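Local coordinates for Lmo2445 protein (Listeria monocytogenes EGD-e, PDB 5HZL) that is of unknown function but, as a secreted internalin-like leucine-rich-repeat protein of a pathogenic bacterium that binds calcium, may act outside the cell, at residues E187-F190 / Q194-T197; T114-A119 / V127-N132; I240-K243 / L249-P252. All blocks are in the same frame, centred on the assembly; numbering follows the deposited sequence.

Contact 1. Residues E187-F190 / Q194-T197; sequences EDIF and QLGT. With CA (calcium ion), chain D; CA (calcium ion), chain F.
Apolar packing between I189, F190 and L195 carries this contact, and one methyl group does nearly all the touching. L195 points its side chain at the helix 187-191, and its CD1 lies 4.0 Å from CG1 of I189 and 3.8 Å from CD1 of F190. The two aliphatic side chains cross at about a right angle. The phenylalanine leaves its backbone away from L195, but its ring returns far enough for its CD1 to meet the methyl obliquely. With CG1 of I189 anti to the backbone N (chi1 -163°), that branch lies on the carbonyl side of its residue, near L195. Branched and aromatic side chains suit the place, since I189 and L195 also rest on L175 of strand 174-176, while F190 turns to F231 and Y288.

The short helix 187-191 leads through a loop into strand 197-199, the last strand of the parallel sheet of the leucine-rich-repeat region.

The polar link is a water. It donates to the carbonyl O of I189 at 3.1 Å and accepts from the backbone N of L195 at 3.2 Å, joining helix and loop where the two backbones stand too far apart for a direct bond. The same I189 oxygen is also hydrogen-bonded to the hydroxyl of S192.

Each segment also holds a calcium ion. E187 reaches one with an extended chain, OE2 lying 2.6 Å from the metal, and E163 provides a second ligand. The other ion is bound 2.4 Å from the backbone O of Q194, together with D173.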
ATOM      1  N   GLU A 187       1.816  11.989  10.520  1.00 57.62           N
ATOM      2  CA  GLU A 187       1.753  12.449  11.909  1.00 60.38           C
ATOM      3  C   GLU A 187       0.399  12.529  12.586  1.00 60.04           C
ATOM      4  O   GLU A 187       0.233  11.984  13.672  1.00 60.07           O
ATOM      5  CB  GLU A 187       2.441  13.805  12.075  1.00 64.06           C
ATOM      6  CG  GLU A 187       3.940  13.748  11.883  1.00 65.66           C
ATOM      7  CD  GLU A 187       4.623  15.038  12.274  1.00 69.09           C
ATOM      8  OE1 GLU A 187       5.809  14.961  12.651  1.00 70.14           O
ATOM      9  OE2 GLU A 187       3.979  16.121  12.233  1.00 71.86           O
ATOM     10  N   ASP A 188      -0.552  13.215  11.961  1.00 59.43           N
ATOM     11  CA  ASP A 188      -1.872  13.390  12.570  1.00 60.12           C
ATOM     12  C   ASP A 188      -2.490  12.117  13.136  1.00 59.46           C
ATOM     13  O   ASP A 188      -2.848  12.082  14.318  1.00 60.74           O
ATOM     14  CB  ASP A 188      -2.875  14.031  11.598  1.00 60.76           C
ATOM     15  CG  ASP A 188      -2.536  15.472  11.240  1.00 61.14           C
ATOM     16  OD1 ASP A 188      -1.396  15.929  11.451  1.00 61.01           O
ATOM     17  OD2 ASP A 188      -3.448  16.153  10.731  1.00 62.52           O
ATOM     18  N   ILE A 189      -2.584  11.082  12.303  1.00 57.41           N
ATOM     19  CA  ILE A 189      -3.198   9.821  12.714  1.00 57.02           C
ATOM     20  C   ILE A 189      -2.454   9.143  13.873  1.00 57.43           C
ATOM     21  O   ILE A 189      -3.108   8.620  14.782  1.00 57.38           O
ATOM     22  CB  ILE A 189      -3.426   8.864  11.511  1.00 56.28           C
ATOM     23  CG1 ILE A 189      -4.416   7.745  11.861  1.00 56.34           C
ATOM     24  CG2 ILE A 189      -2.114   8.323  10.965  1.00 55.68           C
ATOM     25  CD1 ILE A 189      -5.806   8.241  12.225  1.00 57.92           C
ATOM     26  N   PHE A 190      -1.115   9.153  13.871  1.00 57.09           N
ATOM     27  CA  PHE A 190      -0.385   8.543  14.988  1.00 58.11           C
ATOM     28  C   PHE A 190      -0.499   9.344  16.284  1.00 60.35           C
ATOM     29  O   PHE A 190      -0.509   8.760  17.365  1.00 61.22           O
ATOM     30  CB  PHE A 190       1.093   8.285  14.683  1.00 58.20           C
ATOM     31  CG  PHE A 190       1.334   7.286  13.592  1.00 57.58           C
ATOM     32  CD1 PHE A 190       0.686   6.053  13.590  1.00 58.42           C
ATOM     33  CD2 PHE A 190       2.286   7.523  12.628  1.00 57.42           C
ATOM     34  CE1 PHE A 190       0.922   5.119  12.595  1.00 57.93           C
ATOM     35  CE2 PHE A 190       2.535   6.583  11.636  1.00 57.95           C
ATOM     36  CZ  PHE A 190       1.852   5.379  11.618  1.00 57.05           C
ATOM     37  N   GLN A 194      -6.218   7.479  18.351  1.00 67.18           N
ATOM     38  CA  GLN A 194      -7.340   6.571  18.037  1.00 67.35           C
ATOM     39  C   GLN A 194      -6.874   5.120  17.952  1.00 65.08           C
ATOM     40  O   GLN A 194      -7.564   4.190  18.396  1.00 65.78           O
ATOM     41  CB  GLN A 194      -7.944   6.815  16.645  1.00 66.86           C
ATOM     42  CG  GLN A 194      -8.582   8.151  16.324  1.00 68.49           C
ATOM     43  CD  GLN A 194      -9.238   8.135  14.939  1.00 67.70           C
ATOM     44  OE1 GLN A 194      -9.387   7.075  14.306  1.00 64.74           O
ATOM     45  NE2 GLN A 194      -9.653   9.308  14.469  1.00 68.67           N
ATOM     46  N   LEU A 195      -5.701   4.969  17.344  1.00 61.83           N
ATOM     47  CA  LEU A 195      -5.096   3.682  17.068  1.00 60.06           C
ATOM     48  C   LEU A 195      -4.588   2.897  18.268  1.00 61.16           C
ATOM     49  O   LEU A 195      -3.652   3.322  18.941  1.00 60.71           O
ATOM     50  CB  LEU A 195      -3.919   3.873  16.099  1.00 57.61           C
ATOM     51  CG  LEU A 195      -4.170   4.630  14.795  1.00 56.11           C
ATOM     52  CD1 LEU A 195      -2.852   4.784  14.054  1.00 54.57           C
ATOM     53  CD2 LEU A 195      -5.222   3.955  13.928  1.00 55.74           C
ATOM     54  N   GLY A 196      -5.211   1.740  18.504  1.00 62.40           N
ATOM     55  CA  GLY A 196      -4.813   0.826  19.573  1.00 63.94           C
ATOM     56  C   GLY A 196      -3.672  -0.079  19.093  1.00 63.09           C
ATOM     57  O   GLY A 196      -2.995  -0.705  19.909  1.00 66.07           O
ATOM     58  N   THR A 197      -3.471  -0.151  17.775  1.00 60.05           N
ATOM     59  CA  THR A 197      -2.420  -0.956  17.160  1.00 59.35           C
ATOM     60  C   THR A 197      -1.818  -0.138  16.011  1.00 58.73           C
ATOM     61  O   THR A 197      -2.546   0.408  15.184  1.00 59.70           O
ATOM     62  CB  THR A 197      -2.996  -2.278  16.593  1.00 59.05           C
ATOM     63  OG1 THR A 197      -3.627  -3.026  17.638  1.00 59.91           O
ATOM     64  CG2 THR A 197      -1.902  -3.146  15.955  1.00 57.56           C
TER
HETATM   65 CA    CA D 403       5.022  18.442  11.961  1.00 79.75          CA
HETATM   66 CA    CA F 405      -9.549   3.407  19.457  1.00 64.08          CA
HETATM   67  O   HOH W   1      -3.105   6.912  17.323  1.00 45.64           O

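Contact 2. Residues T114-A119 / V127-N132; sequences TVFPDA and VDLSQN
F116 and L129 meet face to methyl, and the contact can be followed along the phenylalanine side chain. Its CB leaves the backbone toward segment 127-132, and CG stands anti to the backbone N (chi1 -179°), which carries the ring across to the other segment. CG is already 3.8 Å from CD1 of L129. That methyl sits over the middle of one ring face, 3.9 Å from the centroid and only 12° off the normal, a CH-pi contact. Further along, CD1 of F116 also meets CD2 of the same leucine at 3.9 Å. At the tip, CZ comes obliquely to CG2 of V127 at 4.2 Å. A flat ring suits this place because it offers a broad face to the leucine while its far end still reaches the valine.

Behind L129 runs a type II turn to N132, whose ND2 donates to L129 O at 2.9 Å from above the carbonyl plane. N132 ND2 also donates to A108 O while OD1 accepts from A111 N and I113 N, as in the asparagine ladder of leucine-rich repeats. F116 also packs on I106 of strand 105-107 and on L93 and M144, while V127 rests on I106 and on I150 of strand 149-151.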
ATOM      1  N   THR A 114      -1.136  -2.557  -7.706  1.00 35.21           N
ATOM      2  CA  THR A 114      -0.387  -1.323  -7.851  1.00 35.75           C
ATOM      3  C   THR A 114      -1.244  -0.107  -7.544  1.00 37.33           C
ATOM      4  O   THR A 114      -0.698   0.959  -7.271  1.00 39.42           O
ATOM      5  CB  THR A 114       0.184  -1.184  -9.278  1.00 36.22           C
ATOM      6  OG1 THR A 114      -0.884  -1.141 -10.249  1.00 36.75           O
ATOM      7  CG2 THR A 114       1.133  -2.346  -9.580  1.00 35.48           C
ATOM      8  N   VAL A 115      -2.571  -0.252  -7.606  1.00 38.31           N
ATOM      9  CA  VAL A 115      -3.504   0.852  -7.325  1.00 39.47           C
ATOM     10  C   VAL A 115      -4.753   0.292  -6.685  1.00 40.60           C
ATOM     11  O   VAL A 115      -5.384  -0.619  -7.247  1.00 41.13           O
ATOM     12  CB  VAL A 115      -3.985   1.574  -8.618  1.00 40.73           C
ATOM     13  CG1 VAL A 115      -5.072   2.613  -8.326  1.00 40.69           C
ATOM     14  CG2 VAL A 115      -2.824   2.215  -9.352  1.00 41.57           C
ATOM     15  N   PHE A 116      -5.114   0.850  -5.531  1.00 41.21           N
ATOM     16  CA  PHE A 116      -6.323   0.471  -4.817  1.00 41.79           C
ATOM     17  C   PHE A 116      -7.173   1.742  -4.888  1.00 42.39           C
ATOM     18  O   PHE A 116      -6.983   2.647  -4.090  1.00 41.33           O
ATOM     19  CB  PHE A 116      -5.991   0.051  -3.390  1.00 42.51           C
ATOM     20  CG  PHE A 116      -7.189  -0.367  -2.602  1.00 44.15           C
ATOM     21  CD1 PHE A 116      -7.710  -1.661  -2.730  1.00 44.32           C
ATOM     22  CD2 PHE A 116      -7.811   0.528  -1.743  1.00 44.72           C
ATOM     23  CE1 PHE A 116      -8.832  -2.044  -2.006  1.00 45.11           C
ATOM     24  CE2 PHE A 116      -8.926   0.148  -1.020  1.00 45.78           C
ATOM     25  CZ  PHE A 116      -9.442  -1.138  -1.150  1.00 45.90           C
ATOM     26  N   PRO A 117      -8.133   1.804  -5.835  1.00 44.93           N
ATOM     27  CA  PRO A 117      -8.914   3.037  -6.019  1.00 46.80           C
ATOM     28  C   PRO A 117      -9.935   3.375  -4.940  1.00 47.55           C
ATOM     29  O   PRO A 117     -10.340   2.514  -4.138  1.00 46.83           O
ATOM     30  CB  PRO A 117      -9.663   2.774  -7.334  1.00 47.19           C
ATOM     31  CG  PRO A 117      -9.944   1.308  -7.276  1.00 46.32           C
ATOM     32  CD  PRO A 117      -8.759   0.676  -6.561  1.00 44.87           C
ATOM     33  N   ASP A 118     -10.315   4.650  -4.946  1.00 48.26           N
ATOM     34  CA  ASP A 118     -11.319   5.173  -4.047  1.00 49.36           C
ATOM     35  C   ASP A 118     -12.600   4.527  -4.580  1.00 49.82           C
ATOM     36  O   ASP A 118     -12.891   4.569  -5.785  1.00 48.54           O
ATOM     37  CB  ASP A 118     -11.354   6.709  -4.078  1.00 51.15           C
ATOM     38  CG  ASP A 118     -10.059   7.359  -3.510  1.00 51.95           C
ATOM     39  OD1 ASP A 118      -9.352   6.754  -2.657  1.00 50.05           O
ATOM     40  OD2 ASP A 118      -9.760   8.510  -3.901  1.00 54.05           O
ATOM     41  N   ALA A 119     -13.333   3.898  -3.674  1.00 49.77           N
ATOM     42  CA  ALA A 119     -14.539   3.177  -4.029  1.00 50.40           C
ATOM     43  C   ALA A 119     -15.532   3.216  -2.895  1.00 51.44           C
ATOM     44  O   ALA A 119     -15.160   3.213  -1.720  1.00 52.00           O
ATOM     45  CB  ALA A 119     -14.179   1.738  -4.355  1.00 49.79           C
ATOM     46  N   VAL A 127      -9.272  -4.402   5.683  1.00 43.11           N
ATOM     47  CA  VAL A 127      -8.616  -4.515   4.390  1.00 43.22           C
ATOM     48  C   VAL A 127      -7.159  -4.955   4.606  1.00 41.91           C
ATOM     49  O   VAL A 127      -6.448  -4.319   5.355  1.00 42.69           O
ATOM     50  CB  VAL A 127      -8.759  -3.174   3.608  1.00 44.44           C
ATOM     51  CG1 VAL A 127      -8.082  -2.007   4.322  1.00 44.71           C
ATOM     52  CG2 VAL A 127      -8.205  -3.285   2.205  1.00 44.84           C
ATOM     53  N   ASP A 128      -6.747  -6.068   3.991  1.00 42.68           N
ATOM     54  CA  ASP A 128      -5.372  -6.622   4.078  1.00 43.07           C
ATOM     55  C   ASP A 128      -4.713  -6.466   2.698  1.00 42.28           C
ATOM     56  O   ASP A 128      -4.906  -7.289   1.806  1.00 41.48           O
ATOM     57  CB  ASP A 128      -5.384  -8.102   4.517  1.00 45.27           C
ATOM     58  CG  ASP A 128      -3.955  -8.724   4.666  1.00 48.81           C
ATOM     59  OD1 ASP A 128      -2.933  -7.996   4.594  1.00 50.21           O
ATOM     60  OD2 ASP A 128      -3.850  -9.967   4.878  1.00 50.47           O
ATOM     61  N   LEU A 129      -3.943  -5.390   2.542  1.00 42.04           N
ATOM     62  CA  LEU A 129      -3.247  -5.066   1.296  1.00 41.57           C
ATOM     63  C   LEU A 129      -1.737  -5.192   1.455  1.00 40.20           C
ATOM     64  O   LEU A 129      -0.962  -4.594   0.714  1.00 40.19           O
ATOM     65  CB  LEU A 129      -3.629  -3.649   0.865  1.00 42.59           C
ATOM     66  CG  LEU A 129      -5.082  -3.470   0.440  1.00 43.75           C
ATOM     67  CD1 LEU A 129      -5.484  -2.005   0.428  1.00 44.47           C
ATOM     68  CD2 LEU A 129      -5.323  -4.105  -0.923  1.00 44.98           C
ATOM     69  N   SER A 130      -1.323  -6.002   2.416  1.00 39.22           N
ATOM     70  CA  SER A 130       0.083  -6.215   2.663  1.00 38.27           C
ATOM     71  C   SER A 130       0.751  -6.989   1.516  1.00 37.80           C
ATOM     72  O   SER A 130       0.135  -7.838   0.892  1.00 37.37           O
ATOM     73  CB  SER A 130       0.240  -7.010   3.957  1.00 38.37           C
ATOM     74  OG  SER A 130      -0.406  -8.273   3.856  1.00 37.98           O
ATOM     75  N   GLN A 131       2.012  -6.664   1.252  1.00 37.33           N
ATOM     76  CA  GLN A 131       2.818  -7.325   0.238  1.00 37.22           C
ATOM     77  C   GLN A 131       2.396  -7.130  -1.202  1.00 37.60           C
ATOM     78  O   GLN A 131       2.615  -7.985  -2.069  1.00 36.69           O
ATOM     79  CB  GLN A 131       3.055  -8.791   0.605  1.00 38.47           C
ATOM     80  CG  GLN A 131       3.877  -8.919   1.886  1.00 38.80           C
ATOM     81  CD  GLN A 131       4.165 -10.349   2.274  1.00 39.33           C
ATOM     82  OE1 GLN A 131       3.298 -11.227   2.243  1.00 40.81           O
ATOM     83  NE2 GLN A 131       5.381 -10.584   2.681  1.00 40.52           N
ATOM     84  N   ASN A 132       1.799  -5.971  -1.447  1.00 37.47           N
ATOM     85  CA  ASN A 132       1.400  -5.573  -2.783  1.00 37.44           C
ATOM     86  C   ASN A 132       2.524  -4.663  -3.307  1.00 36.53           C
ATOM     87  O   ASN A 132       3.650  -4.755  -2.817  1.00 34.26           O
ATOM     88  CB  ASN A 132      -0.007  -4.984  -2.774  1.00 37.83           C
ATOM     89  CG  ASN A 132      -1.074  -6.060  -2.669  1.00 38.61           C
ATOM     90  OD1 ASN A 132      -1.235  -6.873  -3.580  1.00 38.32           O
ATOM     91  ND2 ASN A 132      -1.841  -6.041  -1.587  1.00 39.49           N
TER

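Contact 3. Residues I240-K243 / L249-P252; sequences IIIK and LYEP
The carbonyl O of I242 accepts from two successive backbone N-H groups, L249 N at 2.8 Å, close to straight and in the carbonyl plane, and Y250 N at 3.4 Å, a weak bond. Because L249 and Y250 both face I242, the strand carries a classic beta bulge. In the other direction I242 N donates to Y250 O, making I242 and Y250 an antiparallel hydrogen-bonded pair.

Their side chains lie side by side on one face of the sheet. CG of Y250 stands between its backbone N and carbonyl carbon (chi1 65°), which brings the ring back over I242: I242 CB lies over one ring face toward its rim, 4.1 Å from the centroid, and I242 CG2 is 3.6 Å from Y250 CE1. A broad phenol ring suits this place because it spans the branched isoleucine while its hydroxyl reaches the backbone N of E266. CD1 of I242 meets CD of P252 at 3.8 Å. I241 and E251 lie side by side, CG1 of I241 4.1 Å from CG of E251.

Strand 240-244 also pairs with strand 273-281. The whole is a bulged beta hairpin at the margin of the mixed sheet in the Lmo2445-like C-terminal domain, whose family is placed among the E-set folds.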
ATOM      1  N   ILE A 240      22.157   8.496  14.684  1.00 75.51           N
ATOM      2  CA  ILE A 240      22.235   8.682  13.217  1.00 69.41           C
ATOM      3  C   ILE A 240      23.664   8.445  12.685  1.00 66.70           C
ATOM      4  O   ILE A 240      24.630   8.941  13.255  1.00 69.84           O
ATOM      5  CB  ILE A 240      21.678  10.055  12.798  1.00 68.51           C
ATOM      6  CG1 ILE A 240      21.909  10.298  11.306  1.00 68.91           C
ATOM      7  CG2 ILE A 240      22.338  11.176  13.580  1.00 72.97           C
ATOM      8  CD1 ILE A 240      21.240  11.555  10.778  1.00 69.48           C
ATOM      9  N   ILE A 241      23.774   7.675  11.600  1.00 61.80           N
ATOM     10  CA  ILE A 241      25.052   7.307  10.977  1.00 60.64           C
ATOM     11  C   ILE A 241      25.034   7.663   9.492  1.00 58.34           C
ATOM     12  O   ILE A 241      24.015   7.510   8.837  1.00 57.72           O
ATOM     13  CB  ILE A 241      25.344   5.771  11.096  1.00 61.75           C
ATOM     14  CG1 ILE A 241      25.463   5.288  12.560  1.00 63.57           C
ATOM     15  CG2 ILE A 241      26.614   5.377  10.340  1.00 62.62           C
ATOM     16  CD1 ILE A 241      24.170   5.225  13.346  1.00 63.28           C
ATOM     17  N   ILE A 242      26.165   8.147   8.978  1.00 59.19           N
ATOM     18  CA  ILE A 242      26.347   8.519   7.566  1.00 57.87           C
ATOM     19  C   ILE A 242      27.408   7.578   6.995  1.00 57.25           C
ATOM     20  O   ILE A 242      28.507   7.494   7.527  1.00 60.14           O
ATOM     21  CB  ILE A 242      26.729  10.017   7.377  1.00 59.27           C
ATOM     22  CG1 ILE A 242      25.484  10.920   7.408  1.00 58.58           C
ATOM     23  CG2 ILE A 242      27.330  10.267   6.000  1.00 60.22           C
ATOM     24  CD1 ILE A 242      24.666  10.865   8.674  1.00 59.19           C
ATOM     25  N   LYS A 243      27.075   6.876   5.919  1.00 56.23           N
ATOM     26  CA  LYS A 243      27.998   5.934   5.306  1.00 58.11           C
ATOM     27  C   LYS A 243      28.227   6.258   3.856  1.00 58.11           C
ATOM     28  O   LYS A 243      27.409   6.916   3.222  1.00 57.29           O
ATOM     29  CB  LYS A 243      27.479   4.510   5.434  1.00 58.88           C
ATOM     30  CG  LYS A 243      27.177   4.154   6.868  1.00 61.35           C
ATOM     31  CD  LYS A 243      26.944   2.678   7.100  1.00 63.85           C
ATOM     32  CE  LYS A 243      25.691   2.164   6.445  1.00 63.25           C
ATOM     33  NZ  LYS A 243      25.594   0.718   6.769  1.00 66.05           N
ATOM     34  N   LEU A 249      31.232   7.000   7.593  1.00 64.79           N
ATOM     35  CA  LEU A 249      32.010   8.202   7.270  1.00 66.11           C
ATOM     36  C   LEU A 249      32.085   9.070   8.523  1.00 67.23           C
ATOM     37  O   LEU A 249      33.158   9.560   8.856  1.00 69.71           O
ATOM     38  CB  LEU A 249      31.386   8.970   6.103  1.00 64.33           C
ATOM     39  CG  LEU A 249      32.221  10.089   5.468  1.00 65.79           C
ATOM     40  CD1 LEU A 249      33.465   9.514   4.805  1.00 68.07           C
ATOM     41  CD2 LEU A 249      31.412  10.861   4.437  1.00 64.15           C
ATOM     42  N   TYR A 250      30.946   9.265   9.196  1.00 65.51           N
ATOM     43  CA  TYR A 250      30.877  10.036  10.453  1.00 66.50           C
ATOM     44  C   TYR A 250      29.519   9.819  11.135  1.00 66.16           C
ATOM     45  O   TYR A 250      28.548   9.455  10.470  1.00 63.24           O
ATOM     46  CB  TYR A 250      31.163  11.541  10.252  1.00 65.39           C
ATOM     47  CG  TYR A 250      30.157  12.290   9.423  1.00 62.42           C
ATOM     48  CD1 TYR A 250      30.225  12.282   8.032  1.00 61.54           C
ATOM     49  CD2 TYR A 250      29.147  13.038  10.024  1.00 61.57           C
ATOM     50  CE1 TYR A 250      29.296  12.980   7.259  1.00 59.58           C
ATOM     51  CE2 TYR A 250      28.219  13.744   9.260  1.00 59.76           C
ATOM     52  CZ  TYR A 250      28.291  13.710   7.880  1.00 58.70           C
ATOM     53  OH  TYR A 250      27.361  14.398   7.122  1.00 56.27           O
ATOM     54  N   GLU A 251      29.473  10.020  12.454  1.00 69.20           N
ATOM     55  CA  GLU A 251      28.249   9.877  13.258  1.00 70.92           C
ATOM     56  C   GLU A 251      27.952  11.232  13.893  1.00 71.83           C
ATOM     57  O   GLU A 251      28.399  11.506  15.009  1.00 75.04           O
ATOM     58  CB  GLU A 251      28.409   8.822  14.354  1.00 75.44           C
ATOM     59  CG  GLU A 251      28.727   7.422  13.853  1.00 78.58           C
ATOM     60  CD  GLU A 251      28.899   6.397  14.976  1.00 83.71           C
ATOM     61  OE1 GLU A 251      28.518   6.673  16.140  1.00 86.15           O
ATOM     62  OE2 GLU A 251      29.417   5.294  14.690  1.00 86.33           O
ATOM     63  N   PRO A 252      27.187  12.089  13.194  1.00 71.10           N
ATOM     64  CA  PRO A 252      26.891  13.417  13.715  1.00 72.55           C
ATOM     65  C   PRO A 252      25.756  13.413  14.729  1.00 71.61           C
ATOM     66  O   PRO A 252      25.022  12.430  14.815  1.00 66.51           O
ATOM     67  CB  PRO A 252      26.468  14.178  12.460  1.00 70.40           C
ATOM     68  CG  PRO A 252      25.738  13.145  11.680  1.00 68.40           C
ATOM     69  CD  PRO A 252      26.422  11.828  11.962  1.00 68.47           C
TER

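The three contacts follow one another along the chain without nesting or crossing, and none touches another. Contact 2 comes first and closes the short excursion from strand 113-115 to strand 126-128, inside the repeat region and near the middle of the chain. Contact 1 follows and closes the turn between helix 187-191 and strand 197-199, at the last strand of the parallel sheet; the centres of contacts 1 and 2 are about 20 Å apart. The chain then enters the mixed sheet, where contact 3 joins the two strands of a hairpin. The centres of contacts 1 and 3 are about 31 Å apart, and those of contacts 2 and 3 about 36 Å.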